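Local coordinates for protein DnaJ homolog subfamily C member 3 (Mus musculus, PDB 3IEG) that acts in the endoplasmic reticulum stress response as a co-chaperone that binds misfolded proteins, stimulates the ATPase of HSPA8 and inhibits the kinase GCN2, at residues K5-G10 and S24-A29; D35-Y40 and A65-F70; A55-L60 and L75-L80; L81-K86 and V149-A154. All coordinates share one frame; numbering follows the deposited sequence.

Contact 1 of 4, residues K5-G10 and S24-A29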
# COMPACT_ATOMS: atom_id res chain seq x y z
N LYS A 5 -10.17 38.49 -26.75
CA LYS A 5 -10.20 39.24 -25.51
C LYS A 5 -10.00 38.30 -24.32
O LYS A 5 -9.31 38.64 -23.35
CB LYS A 5 -11.51 40.02 -25.40
CG LYS A 5 -11.36 41.41 -24.78
CD LYS A 5 -11.47 41.38 -23.25
CE LYS A 5 -10.58 42.46 -22.60
NZ LYS A 5 -10.77 43.84 -23.17
N HIS A 6 -10.59 37.11 -24.40
CA HIS A 6 -10.39 36.08 -23.39
C HIS A 6 -8.93 35.61 -23.38
O HIS A 6 -8.35 35.41 -22.31
CB HIS A 6 -11.32 34.89 -23.61
CG HIS A 6 -12.73 35.12 -23.16
ND1 HIS A 6 -13.04 35.46 -21.86
CD2 HIS A 6 -13.91 35.04 -23.82
CE1 HIS A 6 -14.35 35.59 -21.75
NE2 HIS A 6 -14.90 35.34 -22.92
N LEU A 7 -8.35 35.45 -24.56
CA LEU A 7 -6.97 35.00 -24.69
C LEU A 7 -6.02 35.98 -24.03
O LEU A 7 -5.16 35.58 -23.25
CB LEU A 7 -6.60 34.79 -26.15
CG LEU A 7 -7.10 33.48 -26.77
CD1 LEU A 7 -6.93 33.51 -28.28
CD2 LEU A 7 -6.40 32.27 -26.14
N GLU A 8 -6.20 37.25 -24.35
CA GLU A 8 -5.35 38.33 -23.86
C GLU A 8 -5.39 38.44 -22.33
O GLU A 8 -4.34 38.49 -21.67
CB GLU A 8 -5.74 39.65 -24.55
CG GLU A 8 -4.98 40.90 -24.10
CD GLU A 8 -3.46 40.73 -24.07
OE1 GLU A 8 -2.89 39.93 -24.86
OE2 GLU A 8 -2.83 41.42 -23.23
N LEU A 9 -6.60 38.46 -21.78
CA LEU A 9 -6.81 38.50 -20.33
C LEU A 9 -6.11 37.33 -19.62
O LEU A 9 -5.37 37.53 -18.65
CB LEU A 9 -8.31 38.50 -20.01
CG LEU A 9 -8.91 39.59 -19.11
CD1 LEU A 9 -8.37 39.58 -17.66
CD2 LEU A 9 -8.74 40.99 -19.74
N GLY A 10 -6.34 36.11 -20.11
CA GLY A 10 -5.72 34.91 -19.58
C GLY A 10 -4.21 34.99 -19.50
O GLY A 10 -3.62 34.57 -18.50
N SER A 24 -10.00 29.96 -16.41
CA SER A 24 -11.38 30.31 -16.72
C SER A 24 -11.48 31.02 -18.08
O SER A 24 -12.35 30.70 -18.90
CB SER A 24 -11.94 31.20 -15.61
OG SER A 24 -13.28 30.87 -15.29
N GLN A 25 -10.56 31.95 -18.32
CA GLN A 25 -10.49 32.69 -19.57
C GLN A 25 -10.18 31.79 -20.77
O GLN A 25 -10.78 31.93 -21.85
CB GLN A 25 -9.42 33.78 -19.48
CG GLN A 25 -9.74 34.93 -18.53
CD GLN A 25 -11.02 35.66 -18.90
OE1 GLN A 25 -11.89 35.88 -18.06
NE2 GLN A 25 -11.15 36.03 -20.17
N PHE A 26 -9.22 30.88 -20.59
CA PHE A 26 -8.84 29.97 -21.65
C PHE A 26 -9.94 28.94 -21.94
O PHE A 26 -10.09 28.52 -23.09
CB PHE A 26 -7.49 29.30 -21.34
CG PHE A 26 -6.32 30.26 -21.29
CD1 PHE A 26 -5.25 30.02 -20.43
CD2 PHE A 26 -6.28 31.39 -22.11
CE1 PHE A 26 -4.16 30.90 -20.39
CE2 PHE A 26 -5.19 32.27 -22.08
CZ PHE A 26 -4.13 32.03 -21.22
N HIS A 27 -10.69 28.54 -20.91
CA HIS A 27 -11.90 27.73 -21.08
C HIS A 27 -12.92 28.44 -21.98
O HIS A 27 -13.42 27.88 -22.95
CB HIS A 27 -12.56 27.41 -19.73
CG HIS A 27 -12.20 26.07 -19.17
ND1 HIS A 27 -11.72 25.91 -17.88
CD2 HIS A 27 -12.26 24.83 -19.71
CE1 HIS A 27 -11.49 24.63 -17.66
NE2 HIS A 27 -11.80 23.95 -18.75
N ALA A 28 -13.19 29.70 -21.64
CA ALA A 28 -14.11 30.55 -22.37
C ALA A 28 -13.68 30.69 -23.81
O ALA A 28 -14.51 30.65 -24.71
CB ALA A 28 -14.20 31.93 -21.71
N ALA A 29 -12.38 30.87 -24.02
CA ALA A 29 -11.82 31.00 -25.36
C ALA A 29 -12.02 29.71 -26.16
O ALA A 29 -12.47 29.75 -27.30
CB ALA A 29 -10.34 31.36 -25.28

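Contact 2 of 4, residues D35-Y40 and A65-F70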
# COMPACT_ATOMS: atom_id res chain seq x y z
N ASP A 35 -11.92 25.15 -32.56
CA ASP A 35 -10.87 24.78 -33.54
C ASP A 35 -9.53 25.51 -33.37
O ASP A 35 -8.54 25.14 -34.00
CB ASP A 35 -11.36 25.03 -34.97
CG ASP A 35 -12.38 24.01 -35.43
OD1 ASP A 35 -12.37 22.85 -34.94
OD2 ASP A 35 -13.20 24.38 -36.30
N ASN A 36 -9.53 26.56 -32.56
CA ASN A 36 -8.38 27.42 -32.37
C ASN A 36 -7.28 26.73 -31.56
O ASN A 36 -7.45 26.44 -30.39
CB ASN A 36 -8.84 28.70 -31.67
CG ASN A 36 -7.78 29.77 -31.66
OD1 ASN A 36 -8.05 30.91 -31.27
ND2 ASN A 36 -6.57 29.42 -32.09
N TYR A 37 -6.15 26.49 -32.20
CA TYR A 37 -5.10 25.69 -31.58
C TYR A 37 -4.40 26.33 -30.37
O TYR A 37 -4.10 25.62 -29.42
CB TYR A 37 -4.08 25.22 -32.61
CG TYR A 37 -3.21 26.32 -33.15
CD1 TYR A 37 -3.69 27.20 -34.13
CD2 TYR A 37 -1.92 26.49 -32.68
CE1 TYR A 37 -2.88 28.22 -34.62
CE2 TYR A 37 -1.11 27.50 -33.17
CZ TYR A 37 -1.60 28.36 -34.13
OH TYR A 37 -0.78 29.36 -34.60
N ILE A 38 -4.15 27.64 -30.40
CA ILE A 38 -3.49 28.28 -29.24
C ILE A 38 -4.36 28.27 -28.00
O ILE A 38 -3.84 28.13 -26.90
CB ILE A 38 -2.97 29.72 -29.46
CG1 ILE A 38 -3.59 30.35 -30.70
CG2 ILE A 38 -1.43 29.74 -29.52
CD1 ILE A 38 -4.72 31.28 -30.38
N ALA A 39 -5.67 28.41 -28.18
CA ALA A 39 -6.58 28.39 -27.04
C ALA A 39 -6.33 27.12 -26.23
O ALA A 39 -6.15 27.20 -25.02
CB ALA A 39 -8.02 28.49 -27.49
N TYR A 40 -6.28 25.97 -26.90
CA TYR A 40 -6.00 24.71 -26.23
C TYR A 40 -4.59 24.70 -25.66
O TYR A 40 -4.35 24.10 -24.60
CB TYR A 40 -6.17 23.51 -27.18
CG TYR A 40 -7.60 23.20 -27.54
CD1 TYR A 40 -8.43 22.51 -26.66
CD2 TYR A 40 -8.11 23.58 -28.78
CE1 TYR A 40 -9.76 22.22 -27.01
CE2 TYR A 40 -9.42 23.30 -29.13
CZ TYR A 40 -10.24 22.62 -28.25
OH TYR A 40 -11.54 22.34 -28.61
N ALA A 65 -2.80 17.61 -32.84
CA ALA A 65 -3.74 17.16 -33.87
C ALA A 65 -4.06 18.28 -34.85
O ALA A 65 -4.13 18.05 -36.06
CB ALA A 65 -5.01 16.60 -33.23
N LEU A 66 -4.24 19.50 -34.34
CA LEU A 66 -4.56 20.67 -35.16
C LEU A 66 -3.35 21.28 -35.85
O LEU A 66 -3.49 21.87 -36.93
CB LEU A 66 -5.21 21.75 -34.29
CG LEU A 66 -6.64 21.52 -33.82
CD1 LEU A 66 -6.97 22.50 -32.72
CD2 LEU A 66 -7.63 21.65 -34.98
N LYS A 67 -2.18 21.16 -35.24
CA LYS A 67 -1.02 21.89 -35.70
C LYS A 67 0.22 21.06 -35.47
O LYS A 67 0.92 21.26 -34.48
CB LYS A 67 -0.92 23.22 -34.95
CG LYS A 67 -0.24 24.35 -35.72
CD LYS A 67 -1.18 25.00 -36.74
CE LYS A 67 -0.43 25.92 -37.70
NZ LYS A 67 0.62 25.21 -38.48
N MSE A 68 0.51 20.14 -36.38
CA MSE A 68 1.59 19.16 -36.19
C MSE A 68 2.99 19.77 -36.06
O MSE A 68 3.87 19.18 -35.43
CB MSE A 68 1.56 18.07 -37.27
CG MSE A 68 2.10 18.49 -38.63
SE MSE A 68 2.68 16.94 -39.73
CE MSE A 68 3.73 17.95 -41.10
N ASP A 69 3.22 20.94 -36.64
CA ASP A 69 4.52 21.57 -36.52
C ASP A 69 4.70 22.38 -35.23
O ASP A 69 5.77 22.95 -35.00
CB ASP A 69 4.88 22.40 -37.78
CG ASP A 69 3.85 23.49 -38.11
OD1 ASP A 69 2.84 23.64 -37.38
OD2 ASP A 69 4.04 24.20 -39.13
N PHE A 70 3.67 22.42 -34.37
CA PHE A 70 3.73 23.25 -33.16
C PHE A 70 4.65 22.64 -32.14
O PHE A 70 4.22 21.95 -31.22
CB PHE A 70 2.36 23.50 -32.54
CG PHE A 70 2.36 24.61 -31.51
CD1 PHE A 70 1.93 25.87 -31.85
CD2 PHE A 70 2.80 24.38 -30.22
CE1 PHE A 70 1.93 26.89 -30.90
CE2 PHE A 70 2.81 25.40 -29.27
CZ PHE A 70 2.37 26.65 -29.62

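Contact 3 of 4, residues A55-L60 and L75-L80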
# COMPACT_ATOMS: atom_id res chain seq x y z
N ALA A 55 -4.96 16.66 -16.89
CA ALA A 55 -5.78 17.65 -17.59
C ALA A 55 -5.06 18.28 -18.78
O ALA A 55 -5.68 18.58 -19.80
CB ALA A 55 -6.25 18.71 -16.63
N ALA A 56 -3.74 18.48 -18.66
CA ALA A 56 -2.94 19.06 -19.73
C ALA A 56 -2.85 18.18 -20.97
O ALA A 56 -2.97 18.68 -22.10
CB ALA A 56 -1.56 19.40 -19.24
N LEU A 57 -2.65 16.89 -20.77
CA LEU A 57 -2.42 15.98 -21.90
C LEU A 57 -3.48 16.05 -23.01
O LEU A 57 -3.12 16.32 -24.16
CB LEU A 57 -2.17 14.53 -21.42
CG LEU A 57 -2.00 13.43 -22.47
CD1 LEU A 57 -0.77 13.66 -23.33
CD2 LEU A 57 -1.92 12.05 -21.82
N PRO A 58 -4.77 15.84 -22.70
CA PRO A 58 -5.73 15.96 -23.81
C PRO A 58 -5.63 17.27 -24.59
O PRO A 58 -5.81 17.26 -25.80
CB PRO A 58 -7.10 15.80 -23.14
CG PRO A 58 -6.83 15.91 -21.65
CD PRO A 58 -5.44 15.47 -21.43
N ASP A 59 -5.33 18.38 -23.93
CA ASP A 59 -5.17 19.65 -24.65
C ASP A 59 -3.89 19.69 -25.47
O ASP A 59 -3.87 20.21 -26.58
CB ASP A 59 -5.25 20.87 -23.71
CG ASP A 59 -6.63 21.06 -23.10
OD1 ASP A 59 -7.60 20.47 -23.60
OD2 ASP A 59 -6.74 21.81 -22.11
N LEU A 60 -2.81 19.14 -24.92
CA LEU A 60 -1.57 19.05 -25.66
C LEU A 60 -1.75 18.25 -26.93
O LEU A 60 -1.39 18.71 -28.01
CB LEU A 60 -0.46 18.47 -24.81
CG LEU A 60 0.10 19.45 -23.77
CD1 LEU A 60 1.03 18.73 -22.83
CD2 LEU A 60 0.81 20.62 -24.45
N LEU A 75 6.90 19.05 -27.43
CA LEU A 75 7.94 18.89 -26.44
C LEU A 75 7.33 18.61 -25.07
O LEU A 75 7.77 17.69 -24.37
CB LEU A 75 8.87 20.10 -26.39
CG LEU A 75 9.96 20.06 -25.31
CD1 LEU A 75 10.92 18.91 -25.53
CD2 LEU A 75 10.72 21.37 -25.25
N GLN A 76 6.30 19.37 -24.70
CA GLN A 76 5.63 19.20 -23.41
C GLN A 76 4.99 17.81 -23.25
O GLN A 76 5.12 17.18 -22.21
CB GLN A 76 4.59 20.31 -23.16
CG GLN A 76 5.17 21.73 -22.95
CD GLN A 76 6.30 21.78 -21.94
OE1 GLN A 76 6.27 21.10 -20.91
NE2 GLN A 76 7.32 22.57 -22.23
N ARG A 77 4.32 17.33 -24.30
CA ARG A 77 3.73 15.99 -24.26
C ARG A 77 4.79 14.91 -24.08
O ARG A 77 4.58 13.96 -23.33
CB ARG A 77 2.88 15.71 -25.50
CG ARG A 77 2.14 14.40 -25.38
CD ARG A 77 1.17 14.17 -26.52
NE ARG A 77 1.89 13.90 -27.75
CZ ARG A 77 1.29 13.66 -28.90
NH1 ARG A 77 -0.03 13.64 -28.96
NH2 ARG A 77 2.01 13.44 -29.98
N GLY A 78 5.91 15.07 -24.78
CA GLY A 78 7.06 14.19 -24.62
C GLY A 78 7.50 14.07 -23.17
O GLY A 78 7.80 12.97 -22.70
N HIS A 79 7.56 15.19 -22.46
CA HIS A 79 7.88 15.15 -21.03
C HIS A 79 6.91 14.28 -20.24
O HIS A 79 7.33 13.47 -19.41
CB HIS A 79 7.93 16.56 -20.43
CG HIS A 79 9.02 17.42 -20.99
ND1 HIS A 79 10.30 16.96 -21.20
CD2 HIS A 79 9.03 18.72 -21.37
CE1 HIS A 79 11.04 17.93 -21.70
NE2 HIS A 79 10.29 19.01 -21.81
N LEU A 80 5.61 14.45 -20.48
CA LEU A 80 4.60 13.74 -19.71
C LEU A 80 4.64 12.27 -20.02
O LEU A 80 4.57 11.46 -19.11
CB LEU A 80 3.17 14.32 -19.92
CG LEU A 80 2.93 15.80 -19.61
CD1 LEU A 80 1.49 16.24 -19.92
CD2 LEU A 80 3.28 16.11 -18.17

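Contact 4 of 4, residues L81-K86 and V149-A154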
# COMPACT_ATOMS: atom_id res chain seq x y z
N LEU A 81 4.78 11.92 -21.30
CA LEU A 81 4.91 10.52 -21.73
C LEU A 81 6.11 9.82 -21.09
O LEU A 81 5.98 8.71 -20.58
CB LEU A 81 5.00 10.40 -23.26
CG LEU A 81 3.77 10.85 -24.06
CD1 LEU A 81 4.11 11.13 -25.54
CD2 LEU A 81 2.63 9.87 -23.93
N LEU A 82 7.27 10.46 -21.10
CA LEU A 82 8.43 9.89 -20.42
C LEU A 82 8.14 9.60 -18.95
O LEU A 82 8.51 8.55 -18.44
CB LEU A 82 9.64 10.81 -20.57
CG LEU A 82 10.96 10.43 -19.88
CD1 LEU A 82 11.43 9.03 -20.25
CD2 LEU A 82 12.01 11.45 -20.25
N LYS A 83 7.48 10.53 -18.27
CA LYS A 83 7.11 10.34 -16.86
C LYS A 83 6.12 9.19 -16.68
O LYS A 83 6.14 8.48 -15.68
CB LYS A 83 6.53 11.62 -16.27
CG LYS A 83 7.56 12.70 -15.89
CD LYS A 83 6.91 13.67 -14.92
CE LYS A 83 7.81 14.82 -14.58
NZ LYS A 83 7.09 15.71 -13.62
N GLN A 84 5.27 8.99 -17.67
CA GLN A 84 4.31 7.90 -17.64
C GLN A 84 4.95 6.55 -18.01
O GLN A 84 4.32 5.51 -17.90
CB GLN A 84 3.13 8.22 -18.57
CG GLN A 84 2.23 9.35 -18.09
CD GLN A 84 1.07 9.62 -19.04
OE1 GLN A 84 1.00 9.07 -20.13
NE2 GLN A 84 0.15 10.49 -18.62
N GLY A 85 6.21 6.58 -18.44
CA GLY A 85 6.92 5.38 -18.88
C GLY A 85 6.48 4.87 -20.24
O GLY A 85 6.75 3.72 -20.60
N LYS A 86 5.77 5.72 -20.99
CA LYS A 86 5.45 5.42 -22.39
C LYS A 86 6.67 5.77 -23.24
O LYS A 86 6.69 6.79 -23.91
CB LYS A 86 4.20 6.18 -22.83
CG LYS A 86 2.89 5.68 -22.19
CD LYS A 86 1.73 6.62 -22.46
CE LYS A 86 0.36 5.96 -22.30
NZ LYS A 86 0.19 5.55 -20.90
N VAL A 149 12.55 8.07 -12.59
CA VAL A 149 12.27 8.94 -13.71
C VAL A 149 10.83 8.75 -14.15
O VAL A 149 10.10 9.72 -14.28
CB VAL A 149 13.24 8.69 -14.88
CG1 VAL A 149 12.83 9.49 -16.10
CG2 VAL A 149 14.68 9.00 -14.46
N CYS A 150 10.43 7.51 -14.39
CA CYS A 150 9.09 7.22 -14.85
C CYS A 150 8.20 7.01 -13.63
O CYS A 150 7.85 5.87 -13.27
CB CYS A 150 9.09 5.99 -15.75
SG CYS A 150 10.25 6.07 -17.11
N VAL A 151 7.86 8.12 -12.99
CA VAL A 151 7.20 8.11 -11.69
C VAL A 151 5.71 7.81 -11.78
O VAL A 151 5.09 7.41 -10.79
CB VAL A 151 7.44 9.44 -10.90
CG1 VAL A 151 8.90 9.56 -10.43
CG2 VAL A 151 7.05 10.67 -11.75
N TRP A 152 5.12 7.97 -12.96
CA TRP A 152 3.70 7.70 -13.15
C TRP A 152 3.46 6.42 -13.96
O TRP A 152 2.37 6.19 -14.49
CB TRP A 152 2.99 8.90 -13.79
CG TRP A 152 3.17 10.21 -13.06
CD1 TRP A 152 3.35 10.39 -11.71
CD2 TRP A 152 3.18 11.51 -13.65
NE1 TRP A 152 3.49 11.73 -11.43
CE2 TRP A 152 3.38 12.44 -12.59
CE3 TRP A 152 3.04 11.99 -14.96
CZ2 TRP A 152 3.45 13.82 -12.81
CZ3 TRP A 152 3.12 13.37 -15.18
CH2 TRP A 152 3.32 14.26 -14.11
N ASP A 153 4.50 5.59 -14.04
CA ASP A 153 4.40 4.30 -14.68
C ASP A 153 3.77 3.31 -13.70
O ASP A 153 4.44 2.76 -12.82
CB ASP A 153 5.79 3.84 -15.11
CG ASP A 153 5.76 2.60 -16.01
OD1 ASP A 153 4.88 1.73 -15.85
OD2 ASP A 153 6.65 2.50 -16.88
N ALA A 154 2.47 3.09 -13.85
CA ALA A 154 1.74 2.25 -12.91
C ALA A 154 2.15 0.79 -13.01
O ALA A 154 2.30 0.13 -11.99
CB ALA A 154 0.23 2.42 -13.10
O HOH W 1 8.38 2.08 -18.88

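Contact 1 of 4, residues K5-G10 and S24-A29
His-6 lies across Gln-25 and Ala-28, where helix 2-15 meets helix 19-32. The CB of Ala-28 sits over the middle of the His-6 ring, 3.5 Å from its centroid. This is a CH-pi contact over the face. Gln-25 comes to the edge of the same ring. The two side chains cross at about a right angle, with ring and amide planes 34° apart. Gln-25 is bent at chi2 (-59°), which turns CD back toward helix 2-15, and its NE2 also packs 3.8 Å from Leu-9 CB. One turn further on, Gly-10 has no side chain, and Phe-26 lies against its backbone. Phe-26 CZ is 3.4 Å from Gly-10 C, and Leu-7 O is at the ring edge, 3.5 Å from CE2. This is the helix pair of TPR 1. Gly-10, Phe-26 and Ala-29 match the small, aromatic and alanine positions of the tetratricopeptide consensus. The pair is antiparallel, with segment axes 8.1 Å apart and N-to-C directions at 160°. Ala-29 CB touches both His-6 CB, at 4.0 Å, and Leu-7 CD2, at 4.1 Å. Leu-7 and Phe-26 both start away from the opposite helix, but their CD2 atoms meet as the side chains cross. Both also reach the next helix, 37-50. Leu-7 touches Ile-38 there, and Phe-26 packs on Arg-42 and Val-46. On helix 2-15 itself, Glu-8 forms a salt bridge with Lys-12.

Contact 2 of 4, residues D35-Y40 and A65-F70
Tyr-37 and Leu-66 bring the two backbones closest, with CA atoms 6.2 Å apart. Tyr-37 opens helix 37-50, and Asn-36 holds its N-cap position. Leu-66 closes helix 53-66. The chain then leaves helical geometry at Lys-67 and makes a type I beta turn to Phe-70, the N-cap residue of the next helix. Leu-66 meets the other segment mainly through CD1. This methyl is 3.3 Å from Asp-35 O, 4.0 Å from Tyr-37 CB and 4.2 Å from Tyr-40 CD2. The hydroxyl of Tyr-40 bonds to the carbonyl of Pro-34. Lys-67 runs over one face of the Tyr-37 ring, and its CD stands 4.1 Å from the centroid in a CH-pi contact. The lysine then bends at chi4, and NZ makes a 2.9 Å salt bridge to OD1 of Asp-69, on the syn side of the carboxylate. Phe-70 comes to the edge of the Tyr-37 ring, with CD1 3.7 Å from Tyr-37 CE2. The two ring planes are 69° apart. Phe-70 also meets Tyr-41 and Val-63. The contact joins the start of the first helix of TPR 2 to the end of its second helix and the turn toward TPR 3, as expected for the antiparallel hairpin of a tetratricopeptide repeat.

Contact 3 of 4, residues A55-L60 and L75-L80
Ala-56 touches Leu-80 loosely, methyl to methyl, with CB and CD1 4.4 Å apart. Next in sequence, Leu-57 reaches across with one branch. Its CD1 lies 3.6 Å from Arg-77 CG and 3.8 Å from Arg-77 CD. Leu-57 thus meets the aliphatic part of the arginine; the NE beyond it forms a salt bridge with Asp-93. Leu-57 CB also faces Leu-80 CD1. The two segments belong to different repeats, 55-60 to TPR 2 and 75-80 to TPR 3. Their axes are 9.9 Å apart and roughly antiparallel, with N-to-C directions at 139°. Packing of this kind, between the second helix of one repeat and the first helix of the next, stacks tetratricopeptide repeats into a superhelix. Helix 53-66 is kinked at Pro-58, whose nitrogen makes no bond to the turn before. Beyond the kink, Leu-60 points at the facing helix. Its CD1 is 3.9 Å from Leu-80 CD1, and these two side chains cross at about a right angle. Both of its methyls touch Gln-76 CB, CD2 at 4.0 Å. Leu-60 also touches Ala-73, one turn earlier on helix 71-84.

Contact 4 of 4, residues L81-K86 and V149-A154
Lys-83 and Cys-150 lie with CA atoms only 4.2 Å apart, where the end of helix 71-84 meets the type I turn from Cys-150 to Asp-153. The Trp-152 N-H bonds to Lys-83 O at 2.9 Å, with an angle of 155° at the hydrogen. The donor is tilted 32° from the carbonyl plane. Lys-83 runs extended beyond CG over one face of the Trp-152 indole. Its CD is 3.9 Å from the centroid of the six-membered ring, a CH-pi contact, and CB packs on CE3. Val-151 CG2 also lies over a face of the indole. Gln-84 approaches at the ring edge, with CG 4.2 Å from Trp-152 CE3. The helix ends in a Schellman motif, in which Gly-85 takes a positive phi of 75°. With no side chain at this position, Asp-153 OD2 comes to 3.5 Å from Gly-85 CA. A water donates to both Gly-85 O and Asp-153 OD2 and so bridges the segments. Asp-153 is the N-cap of helix 154-166, and its other carboxylate oxygen, OD1, accepts the N-H of Leu-156. The contact thus joins the helix end in TPR 3 to the turn between the repeats TPR 4 and TPR 5, 63 residues later. On the other side of Lys-83, Leu-82 CG packs 4.3 Å from Val-149 CG1. Cys-150 and Leu-82 both rest on Leu-87, and Val-149 and Cys-150 both touch Met-120 of helix 104-132.

The chain is the TPR fragment of a longer protein, whose J domain, a separate part, mediates interaction with HSPA8. Contacts 1 and 2 have centres about 16 Å apart and touch through Leu-7, which packs on Ile-38 and Ala-39. Contacts 2 and 3 share helix 53-66, with centres about 13 Å apart, and meet where Tyr-40 O lies beside Asp-59 CB. Contacts 3 and 4 share helix 71-84 at a similar spacing. There Leu-80 touches Trp-152, and Leu-57 touches Gln-84. Contacts 1 and 4 lie farthest apart, about 31 Å between centres. Contact 1 lies in TPR 1, and contact 2 falls mostly in TPR 2. These two repeats hold the hydrophobic groove that binds misfolded proteins.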